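Local coordinates for proton-dependent oligopeptide transporter family protein (Xanthomonas campestris, PDB 6EI3) that probably couples the uptake of small peptides across the bacterial inner membrane to the movement of protons, as other POT-family transporters do, at residues Thr77-Ile80 / Trp81-Ile85; Gln128-Gln131 / Ser132-His135. All blocks are in the same frame, centred on the assembly; numbering follows the deposited sequence.

Interaction 1: residues Thr77-Ile80 / Trp81-Ile85; sequences TTII and WFSLI. With 78M ((2S)-2,3-dihydroxypropyl(7Z)-pentadec-7-enoate), chain B.
Thr77 and Trp81 lie side by side, one helical turn apart, and together they hold the glycerol head of a bound monoolein-type lipid, (2S)-2,3-dihydroxypropyl (7Z)-pentadec-7-enoate. Two polar contacts do this work. The hydroxyl OG1 of Thr77 shares a hydrogen bond of 2.7 Å with the terminal hydroxyl O21 of the lipid, and the indole NE1 of Trp81 donates to the neighbouring hydroxyl O19 at 3.0 Å. The lipid oxygen is near the ring plane, where the indole N-H can reach it. With chi1 at -63°, OG1 of Thr77 stands beside its backbone nitrogen and faces the head group, which leaves the CG2 methyl to lie in plane against the indole edge, 3.7 Å from Trp81 CD1.

Van der Waals contacts continue along the lipid. Leu84 CD1 sits 3.8 Å above one indole face, displaced toward its rim, and also touches C2 at the start of the acyl chain. Ile80 CG2 approaches the ester oxygen O2 at 3.6 Å. On another side of the helix, Thr78 CG2 packs alongside Phe82, 3.6 Å from CD2.

The backbone carries i to i+4 bonds throughout, and one carbonyl is gripped twice. Ile79 O accepts both the amide N and the hydroxyl OG of Ser83, each at 2.8 Å, from opposite faces of the carbonyl plane. This is the familiar way for a serine in a membrane helix to satisfy its hydroxyl; Thr78 OG1 similarly bonds to Gly74 O.

The lipid-facing and helix-facing sides meet at Ile80, which touches both the lipid and helix 168-188. Ile79, Ile80 and Ser83 lean on that helix through Phe186, Trp187 and Thr183, while Phe82, Ser83 and Ile85 meet helix 100-117.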
loop_
_atom_site.group_PDB
_atom_site.type_symbol
_atom_site.label_atom_id
_atom_site.label_comp_id
_atom_site.label_asym_id
_atom_site.label_seq_id
_atom_site.Cartn_x
_atom_site.Cartn_y
_atom_site.Cartn_z
ATOM N N THR A 77 -9.269 -1.703 -22.344
ATOM C CA THR A 77 -9.126 -0.287 -22.729
ATOM C C THR A 77 -8.547 0.560 -21.591
ATOM O O THR A 77 -7.686 1.396 -21.830
ATOM C CB THR A 77 -10.478 0.249 -23.229
ATOM O OG1 THR A 77 -10.831 -0.497 -24.390
ATOM C CG2 THR A 77 -10.453 1.747 -23.566
ATOM N N THR A 78 -9.032 0.342 -20.376
ATOM C CA THR A 78 -8.607 1.083 -19.192
ATOM C C THR A 78 -7.130 0.793 -18.907
ATOM O O THR A 78 -6.363 1.738 -18.696
ATOM C CB THR A 78 -9.556 0.783 -18.027
ATOM O OG1 THR A 78 -10.895 0.957 -18.491
ATOM C CG2 THR A 78 -9.319 1.702 -16.824
ATOM N N ILE A 79 -6.719 -0.492 -19.000
ATOM C CA ILE A 79 -5.318 -0.878 -18.802
ATOM C C ILE A 79 -4.434 -0.165 -19.815
ATOM O O ILE A 79 -3.420 0.412 -19.426
ATOM C CB ILE A 79 -5.061 -2.429 -18.789
ATOM C CG1 ILE A 79 -5.687 -3.074 -17.529
ATOM C CG2 ILE A 79 -3.514 -2.705 -18.823
ATOM C CD1 ILE A 79 -5.924 -4.630 -17.619
ATOM N N ILE A 80 -4.815 -0.206 -21.095
ATOM C CA ILE A 80 -4.060 0.417 -22.186
ATOM C C ILE A 80 -3.838 1.917 -21.953
ATOM O O ILE A 80 -2.705 2.382 -22.059
ATOM C CB ILE A 80 -4.721 0.113 -23.574
ATOM C CG1 ILE A 80 -4.337 -1.289 -24.083
ATOM C CG2 ILE A 80 -4.389 1.187 -24.637
ATOM C CD1 ILE A 80 -2.836 -1.510 -24.568
ATOM N N TRP A 81 -4.915 2.660 -21.620
ATOM C CA TRP A 81 -4.828 4.105 -21.444
ATOM C C TRP A 81 -4.074 4.506 -20.191
ATOM O O TRP A 81 -3.284 5.438 -20.257
ATOM C CB TRP A 81 -6.208 4.767 -21.540
ATOM C CG TRP A 81 -6.642 4.895 -22.972
ATOM C CD1 TRP A 81 -7.591 4.151 -23.609
ATOM C CD2 TRP A 81 -6.021 5.706 -23.986
ATOM N NE1 TRP A 81 -7.660 4.507 -24.937
ATOM C CE2 TRP A 81 -6.707 5.461 -25.196
ATOM C CE3 TRP A 81 -4.966 6.642 -23.983
ATOM C CZ2 TRP A 81 -6.386 6.126 -26.389
ATOM C CZ3 TRP A 81 -4.643 7.295 -25.165
ATOM C CH2 TRP A 81 -5.352 7.041 -26.350
ATOM N N PHE A 82 -4.273 3.799 -19.069
ATOM C CA PHE A 82 -3.506 4.081 -17.859
ATOM C C PHE A 82 -2.030 3.719 -18.082
ATOM O O PHE A 82 -1.167 4.445 -17.608
ATOM C CB PHE A 82 -4.070 3.335 -16.647
ATOM C CG PHE A 82 -5.153 4.092 -15.918
ATOM C CD1 PHE A 82 -4.836 5.122 -15.039
ATOM C CD2 PHE A 82 -6.489 3.782 -16.114
ATOM C CE1 PHE A 82 -5.837 5.811 -14.348
ATOM C CE2 PHE A 82 -7.492 4.474 -15.422
ATOM C CZ PHE A 82 -7.160 5.486 -14.543
ATOM N N SER A 83 -1.745 2.622 -18.828
ATOM C CA SER A 83 -0.361 2.208 -19.111
ATOM C C SER A 83 0.377 3.225 -19.987
ATOM O O SER A 83 1.570 3.425 -19.796
ATOM C CB SER A 83 -0.314 0.819 -19.739
ATOM O OG SER A 83 -0.786 -0.145 -18.813
ATOM N N LEU A 84 -0.321 3.871 -20.923
ATOM C CA LEU A 84 0.281 4.892 -21.788
ATOM C C LEU A 84 0.586 6.167 -20.974
ATOM O O LEU A 84 1.611 6.805 -21.199
ATOM C CB LEU A 84 -0.636 5.222 -22.978
ATOM C CG LEU A 84 -0.748 4.179 -24.088
ATOM C CD1 LEU A 84 -1.956 4.478 -24.977
ATOM C CD2 LEU A 84 0.519 4.108 -24.927
ATOM N N ILE A 85 -0.305 6.528 -20.031
ATOM C CA ILE A 85 -0.097 7.674 -19.133
ATOM C C ILE A 85 1.147 7.363 -18.278
ATOM O O ILE A 85 2.025 8.207 -18.110
ATOM C CB ILE A 85 -1.376 7.965 -18.285
ATOM C CG1 ILE A 85 -2.494 8.587 -19.192
ATOM C CG2 ILE A 85 -1.061 8.908 -17.112
ATOM C CD1 ILE A 85 -3.918 8.635 -18.610
HETATM O O21 78M B . -9.063 -0.459 -26.466
HETATM C C20 78M B . -9.396 0.777 -27.082
HETATM C C18 78M B . -8.233 1.740 -27.027
HETATM O O19 78M B . -8.694 3.069 -27.297
HETATM C C17 78M B . -7.136 1.370 -27.996
HETATM O O2 78M B . -6.031 2.254 -27.693
HETATM C C1 78M B . -4.857 2.005 -28.286
HETATM O O1 78M B . -4.642 1.040 -28.973
HETATM C C2 78M B . -3.864 3.096 -27.992
HETATM C C3 78M B . -2.437 2.829 -28.473
HETATM C C4 78M B . -1.706 1.763 -27.664
HETATM C C5 78M B . -0.232 1.633 -28.003
HETATM C C6 78M B . 0.414 0.358 -27.473
HETATM C C7 78M B . 1.915 0.398 -27.455
HETATM C C8 78M B . 2.764 0.110 -28.436
HETATM C C9 78M B . 2.459 -0.320 -29.847
HETATM C C10 78M B . 3.721 -0.626 -30.664
HETATM C C11 78M B . 4.321 -2.003 -30.403
HETATM C C12 78M B . 5.786 -2.142 -30.796
HETATM C C13 78M B . 6.319 -3.571 -30.713
HETATM C C15 78M B . 8.516 -3.556 -29.387
HETATM C C14 78M B . 7.840 -3.699 -30.748
#

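Interaction 2: residues Gln128-Gln131 / Ser132-His135; sequences QFDQ and SNKH
Asp130 and Ser132 meet through a short hydrogen bond in a type I beta turn that runs from Asp130 to Asn133, in the loop between helices 121-127 and 137-165. The Ser132 hydroxyl OG donates to Asp130 OD1 at 2.7 Å, nearly in line with the carboxylate C-O bond. Equally short is the bond that Lys134 sends back across the turn: its NZ donates a hydrogen bond to Phe129 O at 2.8 Å, nearly in line with the carbonyl. The lysine chain bends at chi2 and is extended beyond, and NZ makes a weak second bond to Val126 O, so the ammonium group bridges a carbonyl of the helix end and one of the loop.

The turn itself is closed by Asn133 N, which donates to Asp130 O at 2.7 Å from above the carbonyl plane, 43° out of it. The amide N of Ser132 adds a bond to Asp130 OD1; this is consistent with an Asx turn, though the bond is weak. Asp130 can make it because chi1 of 66° sets its carboxylate between the backbone nitrogen and the carbonyl carbon, folded over the turn. Asn133 ND2 comes to 3.1 Å from Asp130 OD2, with the amide and carboxylate planes 51° apart.

Packing is slighter. Gln131 crosses Lys134, with its amide NE2 3.9 Å from CE. Phe129 directs its ring into the protein against Ile4, Ala137 and Val140, so that the loop touches helices 4-22 and 137-165 through this ring, and its CB comes to 3.8 Å from Asn133 O.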
loop_
_atom_site.group_PDB
_atom_site.type_symbol
_atom_site.label_atom_id
_atom_site.label_comp_id
_atom_site.label_asym_id
_atom_site.label_seq_id
_atom_site.Cartn_x
_atom_site.Cartn_y
_atom_site.Cartn_z
ATOM N N GLN A 128 -9.589 -14.491 -18.626
ATOM C CA GLN A 128 -9.063 -15.258 -19.761
ATOM C C GLN A 128 -9.374 -16.746 -19.697
ATOM O O GLN A 128 -9.259 -17.422 -20.715
ATOM C CB GLN A 128 -7.560 -15.016 -19.953
ATOM C CG GLN A 128 -7.175 -13.526 -20.053
ATOM C CD GLN A 128 -8.056 -12.767 -21.016
ATOM O OE1 GLN A 128 -8.208 -13.149 -22.177
ATOM N NE2 GLN A 128 -8.709 -11.708 -20.533
ATOM N N PHE A 129 -9.785 -17.244 -18.510
ATOM C CA PHE A 129 -10.155 -18.646 -18.269
ATOM C C PHE A 129 -11.670 -18.809 -18.370
ATOM O O PHE A 129 -12.406 -18.019 -17.770
ATOM C CB PHE A 129 -9.686 -19.085 -16.860
ATOM C CG PHE A 129 -8.187 -19.118 -16.700
ATOM C CD1 PHE A 129 -7.488 -17.985 -16.291
ATOM C CD2 PHE A 129 -7.468 -20.281 -16.961
ATOM C CE1 PHE A 129 -6.101 -18.011 -16.149
ATOM C CE2 PHE A 129 -6.076 -20.309 -16.816
ATOM C CZ PHE A 129 -5.403 -19.171 -16.413
ATOM N N ASP A 130 -12.148 -19.854 -19.076
ATOM C CA ASP A 130 -13.595 -20.107 -19.158
ATOM C C ASP A 130 -14.162 -20.375 -17.750
ATOM O O ASP A 130 -13.420 -20.833 -16.884
ATOM C CB ASP A 130 -13.945 -21.205 -20.175
ATOM C CG ASP A 130 -13.456 -22.597 -19.827
ATOM O OD1 ASP A 130 -14.141 -23.284 -19.040
ATOM O OD2 ASP A 130 -12.434 -23.031 -20.409
ATOM N N GLN A 131 -15.436 -20.000 -17.508
ATOM C CA GLN A 131 -16.142 -20.066 -16.219
ATOM C C GLN A 131 -16.041 -21.432 -15.482
ATOM O O GLN A 131 -16.151 -21.454 -14.252
ATOM C CB GLN A 131 -17.615 -19.642 -16.399
ATOM C CG GLN A 131 -18.177 -18.804 -15.250
ATOM C CD GLN A 131 -17.732 -17.359 -15.233
ATOM O OE1 GLN A 131 -17.671 -16.675 -16.260
ATOM N NE2 GLN A 131 -17.485 -16.838 -14.043
ATOM N N SER A 132 -15.791 -22.540 -16.212
ATOM C CA SER A 132 -15.622 -23.870 -15.618
ATOM C C SER A 132 -14.143 -24.198 -15.308
ATOM O O SER A 132 -13.846 -25.285 -14.791
ATOM C CB SER A 132 -16.233 -24.942 -16.518
ATOM O OG SER A 132 -15.410 -25.232 -17.636
ATOM N N ASN A 133 -13.224 -23.259 -15.626
ATOM C CA ASN A 133 -11.779 -23.408 -15.419
ATOM C C ASN A 133 -11.161 -22.256 -14.616
ATOM O O ASN A 133 -9.945 -22.098 -14.628
ATOM C CB ASN A 133 -11.053 -23.603 -16.761
ATOM C CG ASN A 133 -11.270 -24.945 -17.421
ATOM O OD1 ASN A 133 -11.785 -25.898 -16.822
ATOM N ND2 ASN A 133 -10.843 -25.060 -18.671
ATOM N N LYS A 134 -11.994 -21.493 -13.881
ATOM C CA LYS A 134 -11.586 -20.367 -13.037
ATOM C C LYS A 134 -10.529 -20.750 -11.990
ATOM O O LYS A 134 -9.657 -19.929 -11.682
ATOM C CB LYS A 134 -12.812 -19.729 -12.365
ATOM C CG LYS A 134 -13.004 -18.248 -12.683
ATOM C CD LYS A 134 -13.541 -18.002 -14.091
ATOM C CE LYS A 134 -13.573 -16.534 -14.417
ATOM N NZ LYS A 134 -13.525 -16.296 -15.880
ATOM N N HIS A 135 -10.578 -22.009 -11.482
ATOM C CA HIS A 135 -9.627 -22.546 -10.498
ATOM C C HIS A 135 -8.189 -22.619 -11.039
ATOM O O HIS A 135 -7.248 -22.520 -10.258
ATOM C CB HIS A 135 -10.085 -23.921 -9.964
ATOM C CG HIS A 135 -10.064 -25.010 -10.988
ATOM N ND1 HIS A 135 -11.151 -25.246 -11.813
ATOM C CD2 HIS A 135 -9.084 -25.890 -11.292
ATOM C CE1 HIS A 135 -10.799 -26.258 -12.593
ATOM N NE2 HIS A 135 -9.563 -26.679 -12.318
#

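Overall arrangement
The two contacts come in series along the chain, interaction 1 on helix 62-95 and interaction 2 beyond helices 100-117 and 121-127, in the loop that leads into helix 137-165. Both belong to the N-terminal part of the transporter. Their centres are about 25 Å apart and their nearest atoms about 8 Å, without touching. Helix 100-117 lies between them in sequence and packs directly on interaction 1. The pair contrasts two local solutions in a membrane transporter of the major facilitator superfamily: a buried helical segment that binds lipid and packs on neighbouring helices, and a surface turn, held by polar bonds, in the connection between two helices.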